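Local coordinates for xyloglucan-specific endo-beta-1,4-glucanase GH12 (Aspergillus niveus, PDB 4NPR), which probably hydrolyses internal beta-1,4-glucosidic linkages of xyloglucan, with retention of the beta configuration, releasing xyloglucan oligosaccharides, at residues Val121-Phe126 with Val141-Leu146; Ser157-Pro162 with Leu171-Asn176; Pro162-Ile167 with Arg198-Tyr203; Gly166-Leu171 with Val185-Thr190. All blocks are in the same frame, centred on the assembly; numbering follows the deposited sequence.

Contact 1 (Val121-Phe126 with Val141-Leu146)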
loop_
_atom_site.group_PDB
_atom_site.type_symbol
_atom_site.label_atom_id
_atom_site.label_comp_id
_atom_site.label_asym_id
_atom_site.label_seq_id
_atom_site.Cartn_x
_atom_site.Cartn_y
_atom_site.Cartn_z
ATOM N N VAL A 121 0.284 2.203 6.733
ATOM C CA VAL A 121 1.152 2.637 5.655
ATOM C C VAL A 121 1.654 1.369 4.989
ATOM O O VAL A 121 2.259 0.538 5.625
ATOM C CB VAL A 121 2.353 3.474 6.153
ATOM C CG1 VAL A 121 3.120 4.066 4.967
ATOM C CG2 VAL A 121 1.891 4.585 7.090
ATOM N N ALA A 122 1.431 1.242 3.686
ATOM C CA ALA A 122 1.448 -0.041 3.046
ATOM C C ALA A 122 1.720 0.095 1.560
ATOM O O ALA A 122 1.259 1.062 0.916
ATOM C CB ALA A 122 0.106 -0.718 3.261
ATOM N N TYR A 123 2.532 -0.851 1.065
ATOM C CA TYR A 123 2.499 -1.290 -0.305
ATOM C C TYR A 123 1.291 -2.193 -0.459
ATOM O O TYR A 123 0.951 -2.953 0.457
ATOM C CB TYR A 123 3.715 -2.117 -0.728
ATOM C CG TYR A 123 5.029 -1.426 -0.665
ATOM C CD1 TYR A 123 5.746 -1.353 0.537
ATOM C CD2 TYR A 123 5.577 -0.862 -1.783
ATOM C CE1 TYR A 123 6.973 -0.711 0.605
ATOM C CE2 TYR A 123 6.813 -0.239 -1.743
ATOM C CZ TYR A 123 7.507 -0.142 -0.545
ATOM O OH TYR A 123 8.760 0.480 -0.510
ATOM N N ASP A 124 0.677 -2.087 -1.647
ATOM C CA ASP A 124 -0.376 -2.940 -2.131
ATOM C C ASP A 124 -0.048 -3.426 -3.554
ATOM O O ASP A 124 -0.061 -2.650 -4.495
ATOM C CB ASP A 124 -1.657 -2.140 -2.138
ATOM C CG ASP A 124 -2.855 -2.971 -1.794
ATOM O OD1 ASP A 124 -2.683 -4.171 -1.488
ATOM O OD2 ASP A 124 -3.972 -2.419 -1.810
ATOM N N MET A 125 0.272 -4.706 -3.696
ATOM C CA MET A 125 0.637 -5.300 -4.964
ATOM C C MET A 125 -0.324 -6.426 -5.335
ATOM O O MET A 125 -0.653 -7.278 -4.517
ATOM C CB MET A 125 2.030 -5.863 -4.878
ATOM C CG MET A 125 3.073 -4.835 -4.513
ATOM S SD MET A 125 4.657 -5.673 -4.357
ATOM C CE MET A 125 4.545 -6.201 -2.653
ATOM N N PHE A 126 -0.731 -6.443 -6.591
ATOM C CA PHE A 126 -1.823 -7.255 -7.040
ATOM C C PHE A 126 -1.368 -8.224 -8.120
ATOM O O PHE A 126 -0.581 -7.845 -9.000
ATOM C CB PHE A 126 -2.875 -6.326 -7.592
ATOM C CG PHE A 126 -3.604 -5.561 -6.539
ATOM C CD1 PHE A 126 -4.625 -6.166 -5.822
ATOM C CD2 PHE A 126 -3.238 -4.256 -6.232
ATOM C CE1 PHE A 126 -5.296 -5.473 -4.837
ATOM C CE2 PHE A 126 -3.913 -3.544 -5.269
ATOM C CZ PHE A 126 -4.950 -4.155 -4.554
ATOM N N VAL A 141 2.335 -4.924 2.238
ATOM C CA VAL A 141 3.481 -4.837 3.094
ATOM C C VAL A 141 3.323 -3.585 3.895
ATOM O O VAL A 141 3.416 -2.480 3.364
ATOM C CB VAL A 141 4.794 -4.835 2.299
ATOM C CG1 VAL A 141 5.950 -4.738 3.263
ATOM C CG2 VAL A 141 4.890 -6.112 1.451
ATOM N N TRP A 142 3.035 -3.786 5.172
ATOM C CA TRP A 142 2.768 -2.701 6.096
ATOM C C TRP A 142 4.077 -2.278 6.768
ATOM O O TRP A 142 4.678 -3.016 7.550
ATOM C CB TRP A 142 1.770 -3.141 7.156
ATOM C CG TRP A 142 0.363 -3.379 6.692
ATOM C CD1 TRP A 142 -0.057 -3.849 5.461
ATOM C CD2 TRP A 142 -0.811 -3.202 7.458
ATOM N NE1 TRP A 142 -1.423 -3.933 5.418
ATOM C CE2 TRP A 142 -1.911 -3.549 6.639
ATOM C CE3 TRP A 142 -1.052 -2.770 8.753
ATOM C CZ2 TRP A 142 -3.234 -3.457 7.090
ATOM C CZ3 TRP A 142 -2.381 -2.671 9.205
ATOM C CH2 TRP A 142 -3.440 -3.014 8.387
ATOM N N LEU A 143 4.513 -1.058 6.486
ATOM C CA LEU A 143 5.616 -0.490 7.263
ATOM C C LEU A 143 5.124 0.149 8.544
ATOM O O LEU A 143 5.916 0.415 9.480
ATOM C CB LEU A 143 6.385 0.504 6.405
ATOM C CG LEU A 143 6.915 -0.132 5.138
ATOM C CD1 LEU A 143 7.714 0.918 4.442
ATOM C CD2 LEU A 143 7.752 -1.398 5.351
ATOM N N GLY A 144 3.813 0.383 8.582
ATOM C CA GLY A 144 3.199 1.178 9.651
ATOM C C GLY A 144 1.847 0.625 10.005
ATOM O O GLY A 144 1.017 0.441 9.127
ATOM N N ALA A 145 1.655 0.331 11.299
ATOM C CA ALA A 145 0.352 -0.034 11.874
ATOM C C ALA A 145 0.044 0.866 13.075
ATOM O O ALA A 145 0.331 0.536 14.219
ATOM C CB ALA A 145 0.341 -1.488 12.285
ATOM N N LEU A 146 -0.607 1.981 12.793
ATOM C CA LEU A 146 -0.848 2.985 13.786
ATOM C C LEU A 146 -2.202 2.828 14.455
ATOM O O LEU A 146 -3.198 2.502 13.803
ATOM C CB LEU A 146 -0.711 4.360 13.117
ATOM C CG LEU A 146 0.564 4.578 12.289
ATOM C CD1 LEU A 146 0.642 6.049 11.951
ATOM C CD2 LEU A 146 1.808 4.182 13.056
#
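Val121 and Tyr123 trade backbone bonds with the segment 141-146, and the antiparallel register slips by one residue between Val121, paired with Gly144, and Ala122, paired with Trp142. Tyr123 and Val141 form a hydrogen-bonded pair, with Tyr123 N giving to Val141 O (3.0 Å) and Val141 N to Tyr123 O (3.0 Å). Where the chain turns a corner at Leu143, both Leu143 and Gly144 face Val121, a classic beta bulge. Val121 O takes Leu143 N at 2.9 Å and, more weakly, Gly144 N at 3.3 Å, while Val121 N reaches Gly144 O along a nearly straight bond (165°). Ala122 CB touches Trp142 CD1 at 3.8 Å on one side; on the other, Tyr123, Val141 and Met125 gather. The Tyr123 CG atom stands beside the backbone N (chi1 -62°), which brings ring atom CD1 to within 4.0 Å of Val141 CB and sets Val141 O at the ring edge, in its plane. Met125, bent at chi3, brings CE to 4.1 Å from Val141 CG2. Further out, Ser106 OG bonds the Tyr123 hydroxyl, and Trp108 meets the same ring edge to face; both lie on strand 105-113 of the six-stranded sheet, which packs over the Val121 and Tyr123 face. Strand 215-226 pairs with the far side of strand 117-128, so this bulged hairpin lies in the middle of the nine-stranded sheet of the jelly roll.

Contact 2 (Ser157-Pro162 with Leu171-Asn176)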
loop_
_atom_site.group_PDB
_atom_site.type_symbol
_atom_site.label_atom_id
_atom_site.label_comp_id
_atom_site.label_asym_id
_atom_site.label_seq_id
_atom_site.Cartn_x
_atom_site.Cartn_y
_atom_site.Cartn_z
ATOM N N SER A 157 -4.980 -13.914 13.647
ATOM C CA SER A 157 -3.637 -14.221 14.141
ATOM C C SER A 157 -2.718 -14.452 12.996
ATOM O O SER A 157 -3.175 -14.840 11.944
ATOM C CB SER A 157 -3.623 -15.533 14.921
ATOM O OG SER A 157 -4.214 -15.367 16.168
ATOM N N PRO A 158 -1.412 -14.291 13.208
ATOM C CA PRO A 158 -0.454 -14.637 12.157
ATOM C C PRO A 158 -0.532 -16.087 11.728
ATOM O O PRO A 158 -0.780 -16.941 12.555
ATOM C CB PRO A 158 0.897 -14.402 12.810
ATOM C CG PRO A 158 0.672 -13.479 13.976
ATOM C CD PRO A 158 -0.790 -13.595 14.353
ATOM N N ILE A 159 -0.337 -16.372 10.439
ATOM C CA ILE A 159 0.036 -17.747 9.998
ATOM C C ILE A 159 1.540 -17.983 10.083
ATOM O O ILE A 159 1.988 -19.108 10.060
ATOM C CB ILE A 159 -0.468 -18.099 8.580
ATOM C CG1 ILE A 159 -0.019 -17.063 7.537
ATOM C CG2 ILE A 159 -1.986 -18.154 8.575
ATOM C CD1 ILE A 159 -0.368 -17.426 6.100
ATOM N N ALA A 160 2.333 -16.931 10.225
ATOM C CA ALA A 160 3.780 -17.078 10.249
ATOM C C ALA A 160 4.410 -15.746 10.611
ATOM O O ALA A 160 3.790 -14.713 10.508
ATOM C CB ALA A 160 4.281 -17.550 8.890
ATOM N N THR A 161 5.673 -15.788 10.985
ATOM C CA THR A 161 6.401 -14.601 11.375
ATOM C C THR A 161 7.749 -14.522 10.654
ATOM O O THR A 161 8.783 -14.393 11.278
ATOM C CB THR A 161 6.584 -14.596 12.914
ATOM O OG1 THR A 161 7.241 -15.806 13.330
ATOM C CG2 THR A 161 5.188 -14.490 13.647
ATOM N N PRO A 162 7.736 -14.547 9.316
ATOM C CA PRO A 162 8.986 -14.533 8.543
ATOM C C PRO A 162 9.725 -13.198 8.526
ATOM O O PRO A 162 9.142 -12.156 8.748
ATOM C CB PRO A 162 8.495 -14.820 7.142
ATOM C CG PRO A 162 7.191 -14.050 7.092
ATOM C CD PRO A 162 6.566 -14.284 8.441
ATOM N N LEU A 171 2.740 -12.302 9.474
ATOM C CA LEU A 171 2.053 -12.560 8.212
ATOM C C LEU A 171 0.611 -13.013 8.428
ATOM O O LEU A 171 0.372 -13.956 9.139
ATOM C CB LEU A 171 2.795 -13.625 7.395
ATOM C CG LEU A 171 2.082 -13.992 6.064
ATOM C CD1 LEU A 171 1.877 -12.738 5.226
ATOM C CD2 LEU A 171 2.826 -15.046 5.242
ATOM N N TYR A 172 -0.311 -12.378 7.708
ATOM C CA TYR A 172 -1.718 -12.648 7.767
ATOM C C TYR A 172 -2.265 -13.080 6.426
ATOM O O TYR A 172 -1.797 -12.641 5.381
ATOM C CB TYR A 172 -2.431 -11.375 8.202
ATOM C CG TYR A 172 -1.962 -10.937 9.540
ATOM C CD1 TYR A 172 -2.544 -11.450 10.683
ATOM C CD2 TYR A 172 -0.905 -10.083 9.662
ATOM C CE1 TYR A 172 -2.100 -11.104 11.937
ATOM C CE2 TYR A 172 -0.427 -9.725 10.899
ATOM C CZ TYR A 172 -1.026 -10.222 12.055
ATOM O OH TYR A 172 -0.518 -9.860 13.334
ATOM N N LEU A 173 -3.304 -13.897 6.461
ATOM C CA LEU A 173 -4.008 -14.283 5.266
ATOM C C LEU A 173 -5.523 -14.301 5.450
ATOM O O LEU A 173 -6.045 -14.831 6.430
ATOM C CB LEU A 173 -3.545 -15.666 4.860
ATOM C CG LEU A 173 -4.289 -16.412 3.735
ATOM C CD1 LEU A 173 -4.177 -15.628 2.442
ATOM C CD2 LEU A 173 -3.677 -17.796 3.618
ATOM N N GLY A 174 -6.238 -13.779 4.473
ATOM C CA GLY A 174 -7.698 -13.804 4.505
ATOM C C GLY A 174 -8.258 -13.340 3.190
ATOM O O GLY A 174 -7.562 -12.704 2.405
ATOM N N PRO A 175 -9.514 -13.655 2.929
ATOM C CA PRO A 175 -10.149 -13.149 1.723
ATOM C C PRO A 175 -10.762 -11.753 1.907
ATOM O O PRO A 175 -11.156 -11.391 3.022
ATOM C CB PRO A 175 -11.280 -14.155 1.505
ATOM C CG PRO A 175 -11.691 -14.526 2.919
ATOM C CD PRO A 175 -10.378 -14.597 3.664
ATOM N N ASN A 176 -10.860 -11.001 0.809
ATOM C CA ASN A 176 -11.568 -9.728 0.766
ATOM C C ASN A 176 -11.899 -9.505 -0.687
ATOM O O ASN A 176 -11.148 -9.940 -1.589
ATOM C CB ASN A 176 -10.683 -8.619 1.293
ATOM C CG ASN A 176 -11.408 -7.304 1.530
ATOM O OD1 ASN A 176 -12.611 -7.244 1.743
ATOM N ND2 ASN A 176 -10.644 -6.218 1.487
HETATM O O HOH W 1 -3.890 -14.487 9.272
#
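Ile159 N to Leu171 O and Leu171 N to Ala160 O, both 2.8 Å, are the two backbone bonds that tie the loop 157-162 to the strand, each donor lying nearly along the C=O axis of its acceptor. Pro158 CA comes to 3.2 Å from the same Leu171 O in a CA-H...O contact. Two residues further along the strand, a water bridges the backbones, donating to Ser157 O and accepting from Leu173 N. The loop runs beside the edge of strand 167-176 before the chain enters strand 163-164 of the nine-stranded jelly-roll sheet, held by the two bonds and not as a strand. Ile159 has the largest share of the loop's contact. Its CG1 sits between the backbone N and the carbonyl carbon (chi1 54°), a crowded position that turns the chain in over the strand: CG1 meets Leu171 CG at 4.0 Å and CD1 meets Leu173 CB at 3.8 Å. Pro162 CD, crossing at about a right angle, closes on Leu171 CB. Pro158 lies alongside the Tyr172 side chain, both pointing the same way, with proline CD 3.7 Å from tyrosine CE1. From helix 198-207, Tyr203 touches Ala160 and Leu171, while Phe184 of strand 179-186 also packs on Leu171.

Contact 3 (Pro162-Ile167 with Arg198-Tyr203); sequences PTVAGI and RDFFTY
Val164 meets Phe200 where the tight hairpin 163-164/167-176 lies against helix 198-207 of the jelly roll. A type I' turn from Val164 to Ile167 closes this hairpin at the edge of the nine-stranded sheet, and Asp199, Phe200 and Tyr203 line the side of the helix turned to it. No hydrogen bond spans the contact, which is made by apolar carbons and ring faces. Val164 keeps CG1 trans to the main-chain nitrogen (chi1 -177°), and that methyl lies over one face of the Phe200 ring, 3.7 Å from the centroid and 16° off the normal, a CH-pi contact offset toward the rim. The same methyl lies 3.5 Å from Asp199 CB, and is thus wedged where the helix backbone and the aromatic ring meet. Phe200 is held from further directions by Phe184, edge to face, and by Phe169, whose plane is steeply inclined to its own. One helical turn later, Tyr203 serves Pro162 in a similar way. The proline crosses it at about a right angle, with CG over the ring face, and the phenol hydroxyl has a weak hydrogen bond to Gln208 NE2. Tightest against that ring is the neighbouring carbon of the proline: Pro162 CB stands 3.4 Å from Tyr203 CE2.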
loop_
_atom_site.group_PDB
_atom_site.type_symbol
_atom_site.label_atom_id
_atom_site.label_comp_id
_atom_site.label_asym_id
_atom_site.label_seq_id
_atom_site.Cartn_x
_atom_site.Cartn_y
_atom_site.Cartn_z
ATOM N N PRO A 162 7.736 -14.547 9.316
ATOM C CA PRO A 162 8.986 -14.533 8.543
ATOM C C PRO A 162 9.725 -13.198 8.526
ATOM O O PRO A 162 9.142 -12.156 8.748
ATOM C CB PRO A 162 8.495 -14.820 7.142
ATOM C CG PRO A 162 7.191 -14.050 7.092
ATOM C CD PRO A 162 6.566 -14.284 8.441
ATOM N N THR A 163 11.022 -13.268 8.247
ATOM C CA THR A 163 11.872 -12.100 8.080
ATOM C C THR A 163 12.106 -11.988 6.558
ATOM O O THR A 163 12.563 -12.912 5.938
ATOM C CB THR A 163 13.207 -12.297 8.866
ATOM O OG1 THR A 163 12.968 -12.209 10.281
ATOM C CG2 THR A 163 14.251 -11.268 8.472
ATOM N N VAL A 164 11.760 -10.873 5.962
ATOM C CA VAL A 164 11.850 -10.676 4.536
ATOM C C VAL A 164 12.367 -9.268 4.341
ATOM O O VAL A 164 11.934 -8.322 5.049
ATOM C CB VAL A 164 10.458 -10.709 3.873
ATOM C CG1 VAL A 164 10.583 -10.567 2.359
ATOM C CG2 VAL A 164 9.683 -11.957 4.288
ATOM N N ALA A 165 13.289 -9.136 3.394
ATOM C CA ALA A 165 13.973 -7.879 3.072
ATOM C C ALA A 165 14.510 -7.162 4.318
ATOM O O ALA A 165 14.435 -5.935 4.433
ATOM C CB ALA A 165 13.067 -6.983 2.215
ATOM N N GLY A 166 15.050 -7.978 5.234
ATOM C CA GLY A 166 15.712 -7.536 6.471
ATOM C C GLY A 166 14.807 -7.168 7.647
ATOM O O GLY A 166 15.306 -6.746 8.661
ATOM N N ILE A 167 13.485 -7.318 7.503
ATOM C CA ILE A 167 12.504 -6.858 8.500
ATOM C C ILE A 167 11.682 -8.052 8.940
ATOM O O ILE A 167 11.268 -8.844 8.108
ATOM C CB ILE A 167 11.491 -5.859 7.851
ATOM C CG1 ILE A 167 12.175 -4.567 7.416
ATOM C CG2 ILE A 167 10.318 -5.549 8.783
ATOM C CD1 ILE A 167 11.278 -3.684 6.582
ATOM N N ARG A 198 10.816 -8.127 -4.430
ATOM C CA ARG A 198 10.671 -9.442 -4.935
ATOM C C ARG A 198 10.855 -10.459 -3.859
ATOM O O ARG A 198 10.512 -11.630 -4.054
ATOM C CB ARG A 198 11.652 -9.688 -6.050
ATOM C CG ARG A 198 11.151 -10.767 -6.956
ATOM C CD ARG A 198 12.205 -11.129 -7.962
ATOM N NE ARG A 198 13.094 -12.155 -7.452
ATOM C CZ ARG A 198 13.993 -12.763 -8.198
ATOM N NH1 ARG A 198 14.115 -12.454 -9.459
ATOM N NH2 ARG A 198 14.771 -13.675 -7.683
ATOM N N ASP A 199 11.396 -10.044 -2.720
ATOM C CA ASP A 199 11.658 -11.024 -1.660
ATOM C C ASP A 199 10.345 -11.580 -1.094
ATOM O O ASP A 199 10.261 -12.729 -0.754
ATOM C CB ASP A 199 12.562 -10.443 -0.541
ATOM C CG ASP A 199 13.985 -10.010 -1.045
ATOM O OD1 ASP A 199 14.537 -10.607 -1.992
ATOM O OD2 ASP A 199 14.553 -9.048 -0.473
ATOM N N PHE A 200 9.336 -10.741 -0.993
ATOM C CA PHE A 200 8.001 -11.138 -0.575
ATOM C C PHE A 200 7.379 -12.211 -1.454
ATOM O O PHE A 200 6.771 -13.139 -0.952
ATOM C CB PHE A 200 7.124 -9.897 -0.568
ATOM C CG PHE A 200 7.573 -8.908 0.453
ATOM C CD1 PHE A 200 7.340 -9.155 1.797
ATOM C CD2 PHE A 200 8.326 -7.817 0.103
ATOM C CE1 PHE A 200 7.808 -8.294 2.760
ATOM C CE2 PHE A 200 8.816 -6.966 1.070
ATOM C CZ PHE A 200 8.535 -7.188 2.390
ATOM N N PHE A 201 7.548 -12.094 -2.765
ATOM C CA PHE A 201 7.136 -13.150 -3.697
ATOM C C PHE A 201 8.005 -14.410 -3.619
ATOM O O PHE A 201 7.477 -15.534 -3.571
ATOM C CB PHE A 201 7.072 -12.606 -5.117
ATOM C CG PHE A 201 6.111 -11.458 -5.265
ATOM C CD1 PHE A 201 4.752 -11.669 -5.276
ATOM C CD2 PHE A 201 6.569 -10.137 -5.349
ATOM C CE1 PHE A 201 3.846 -10.619 -5.412
ATOM C CE2 PHE A 201 5.675 -9.081 -5.490
ATOM C CZ PHE A 201 4.316 -9.326 -5.514
ATOM N N THR A 202 9.322 -14.254 -3.612
ATOM C CA THR A 202 10.197 -15.394 -3.451
ATOM C C THR A 202 9.668 -16.179 -2.239
ATOM O O THR A 202 9.516 -17.402 -2.267
ATOM C CB THR A 202 11.648 -14.932 -3.148
ATOM O OG1 THR A 202 12.124 -13.997 -4.131
ATOM C CG2 THR A 202 12.601 -16.102 -3.085
ATOM N N TYR A 203 9.357 -15.459 -1.162
ATOM C CA TYR A 203 8.942 -16.103 0.070
ATOM C C TYR A 203 7.657 -16.922 -0.062
ATOM O O TYR A 203 7.591 -18.047 0.408
ATOM C CB TYR A 203 8.775 -15.094 1.203
ATOM C CG TYR A 203 8.106 -15.732 2.411
ATOM C CD1 TYR A 203 6.732 -15.706 2.546
ATOM C CD2 TYR A 203 8.848 -16.387 3.408
ATOM C CE1 TYR A 203 6.111 -16.310 3.627
ATOM C CE2 TYR A 203 8.210 -16.999 4.503
ATOM C CZ TYR A 203 6.833 -16.941 4.601
ATOM O OH TYR A 203 6.124 -17.515 5.663
#

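Contact 4 (Gly166-Leu171 with Val185-Thr190)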
loop_
_atom_site.group_PDB
_atom_site.type_symbol
_atom_site.label_atom_id
_atom_site.label_comp_id
_atom_site.label_asym_id
_atom_site.label_seq_id
_atom_site.Cartn_x
_atom_site.Cartn_y
_atom_site.Cartn_z
ATOM N N GLY A 166 15.050 -7.978 5.234
ATOM C CA GLY A 166 15.712 -7.536 6.471
ATOM C C GLY A 166 14.807 -7.168 7.647
ATOM O O GLY A 166 15.306 -6.746 8.661
ATOM N N ILE A 167 13.485 -7.318 7.503
ATOM C CA ILE A 167 12.504 -6.858 8.500
ATOM C C ILE A 167 11.682 -8.052 8.940
ATOM O O ILE A 167 11.268 -8.844 8.108
ATOM C CB ILE A 167 11.491 -5.859 7.851
ATOM C CG1 ILE A 167 12.175 -4.567 7.416
ATOM C CG2 ILE A 167 10.318 -5.549 8.783
ATOM C CD1 ILE A 167 11.278 -3.684 6.582
ATOM N N LYS A 168 11.427 -8.154 10.241
ATOM C CA LYS A 168 10.564 -9.202 10.800
ATOM C C LYS A 168 9.094 -8.805 10.670
ATOM O O LYS A 168 8.694 -7.708 11.028
ATOM C CB LYS A 168 10.905 -9.465 12.241
ATOM C CG LYS A 168 10.622 -10.906 12.730
ATOM C CD LYS A 168 11.761 -11.391 13.664
ATOM C CE LYS A 168 11.288 -12.355 14.772
ATOM N NZ LYS A 168 10.483 -13.503 14.260
ATOM N N PHE A 169 8.317 -9.715 10.111
ATOM C CA PHE A 169 6.916 -9.505 9.801
ATOM C C PHE A 169 6.032 -10.482 10.558
ATOM O O PHE A 169 6.408 -11.632 10.749
ATOM C CB PHE A 169 6.726 -9.715 8.301
ATOM C CG PHE A 169 7.199 -8.557 7.472
ATOM C CD1 PHE A 169 6.457 -7.391 7.407
ATOM C CD2 PHE A 169 8.363 -8.620 6.788
ATOM C CE1 PHE A 169 6.893 -6.309 6.671
ATOM C CE2 PHE A 169 8.796 -7.553 6.055
ATOM C CZ PHE A 169 8.059 -6.401 5.982
ATOM N N ASN A 170 4.867 -10.019 10.992
ATOM C CA ASN A 170 3.749 -10.908 11.225
ATOM C C ASN A 170 3.013 -11.071 9.884
ATOM O O ASN A 170 2.649 -10.086 9.262
ATOM C CB ASN A 170 2.778 -10.324 12.203
ATOM C CG ASN A 170 3.305 -10.288 13.613
ATOM O OD1 ASN A 170 4.095 -11.104 14.044
ATOM N ND2 ASN A 170 2.841 -9.306 14.348
ATOM N N LEU A 171 2.740 -12.302 9.474
ATOM C CA LEU A 171 2.053 -12.560 8.212
ATOM C C LEU A 171 0.611 -13.013 8.428
ATOM O O LEU A 171 0.372 -13.956 9.139
ATOM C CB LEU A 171 2.795 -13.625 7.395
ATOM C CG LEU A 171 2.082 -13.992 6.064
ATOM C CD1 LEU A 171 1.877 -12.738 5.226
ATOM C CD2 LEU A 171 2.826 -15.046 5.242
ATOM N N VAL A 185 2.956 -7.551 8.038
ATOM C CA VAL A 185 2.839 -6.424 8.926
ATOM C C VAL A 185 4.092 -6.351 9.775
ATOM O O VAL A 185 4.368 -7.273 10.591
ATOM C CB VAL A 185 1.625 -6.577 9.845
ATOM C CG1 VAL A 185 1.572 -5.389 10.812
ATOM C CG2 VAL A 185 0.328 -6.703 9.027
ATOM N N ALA A 186 4.870 -5.288 9.572
ATOM C CA ALA A 186 6.153 -5.189 10.250
ATOM C C ALA A 186 5.950 -5.087 11.759
ATOM O O ALA A 186 5.046 -4.388 12.222
ATOM C CB ALA A 186 6.939 -4.013 9.735
ATOM N N GLN A 187 6.749 -5.826 12.512
ATOM C CA GLN A 187 6.679 -5.820 13.981
ATOM C C GLN A 187 7.081 -4.475 14.638
ATOM O O GLN A 187 6.587 -4.161 15.710
ATOM C CB GLN A 187 7.538 -6.967 14.544
ATOM C CG GLN A 187 6.996 -8.307 14.113
ATOM C CD GLN A 187 7.617 -9.519 14.799
ATOM O OE1 GLN A 187 8.769 -9.528 15.263
ATOM N NE2 GLN A 187 6.842 -10.583 14.817
ATOM N N SER A 188 7.997 -3.728 14.017
ATOM C CA SER A 188 8.295 -2.351 14.409
ATOM C C SER A 188 7.850 -1.421 13.325
ATOM O O SER A 188 8.043 -1.690 12.152
ATOM C CB SER A 188 9.791 -2.117 14.625
ATOM O OG SER A 188 10.304 -3.005 15.610
ATOM N N THR A 189 7.273 -0.300 13.715
ATOM C CA THR A 189 7.022 0.773 12.786
ATOM C C THR A 189 8.316 1.203 12.130
ATOM O O THR A 189 9.273 1.491 12.821
ATOM C CB THR A 189 6.490 1.961 13.535
ATOM O OG1 THR A 189 5.256 1.548 14.140
ATOM C CG2 THR A 189 6.344 3.180 12.591
ATOM N N THR A 190 8.277 1.344 10.804
ATOM C CA THR A 190 9.440 1.487 9.968
ATOM C C THR A 190 9.221 2.578 8.924
ATOM O O THR A 190 8.685 2.330 7.838
ATOM C CB THR A 190 9.687 0.164 9.266
ATOM O OG1 THR A 190 9.846 -0.870 10.270
ATOM C CG2 THR A 190 10.913 0.246 8.394
#
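Gln187 and Asn170 each hold CG beside the backbone N (chi1 -64° and -71°), and the glutamine then runs out extended; the two side chains cross at about a right angle, with NE2 brought to OD1. Gln187 NE2 donates to Asn170 OD1 at 2.9 Å. The two ends differ in geometry: OD1 lies in the plane of the Gln187 amide, whereas NE2 stands well above the plane of the Asn170 carbonyl, the two amide planes being 68° apart. Gln187 OE1, at the other end of the amide, rests 3.4 Å from Lys168 CG. Backbone bonds run alongside. Asn170 and Val185 form a hydrogen-bonded antiparallel pair, with both bonds 2.8 Å, and Gln187 N reaches Lys168 O almost in a straight line. This is the open end of the beta hairpin formed by strands 167-176 and 179-186, where the second strand gives way to loop after Ala186. On the opposite face from the amide pair, Phe169 turns its ring toward the partner strand: CD1 is 3.4 Å from Ala186 N, the Val185 carbonyl carbon lies near the ring edge, and CE1 touches Ala186 CB at 3.8 Å. Ile167 CG2 covers one face of that ring and also meets Ala186 CB. Strand 137-146 flanks strand 179-186, its Val141 touching Phe169 and its Trp142 pairing with the backbone of Ala186.

Overall arrangement
Contact 1 is buried, its centre about 4 Å from that of the chain; contact 3 is partly buried, with its centre about 16 Å out, and contacts 2 and 4 lie at the surface, their centres about 16 and 14 Å out. Contacts 1, 2 and 4 rest on backbone hydrogen bonds, whereas contact 3 has none across it and relies on rings and methyls. Contact 4 adds an amide pair at the surface and contact 2 a bridging water, while the side chains meeting in contact 1 do so through apolar groups. Contacts 2 and 4 use the two sides of strand 167-176 and share Leu171. A probable bond from Thr190 N to Leu143 O ties contact 4 to contact 1, and Phe200 of contact 3 packs on Val141.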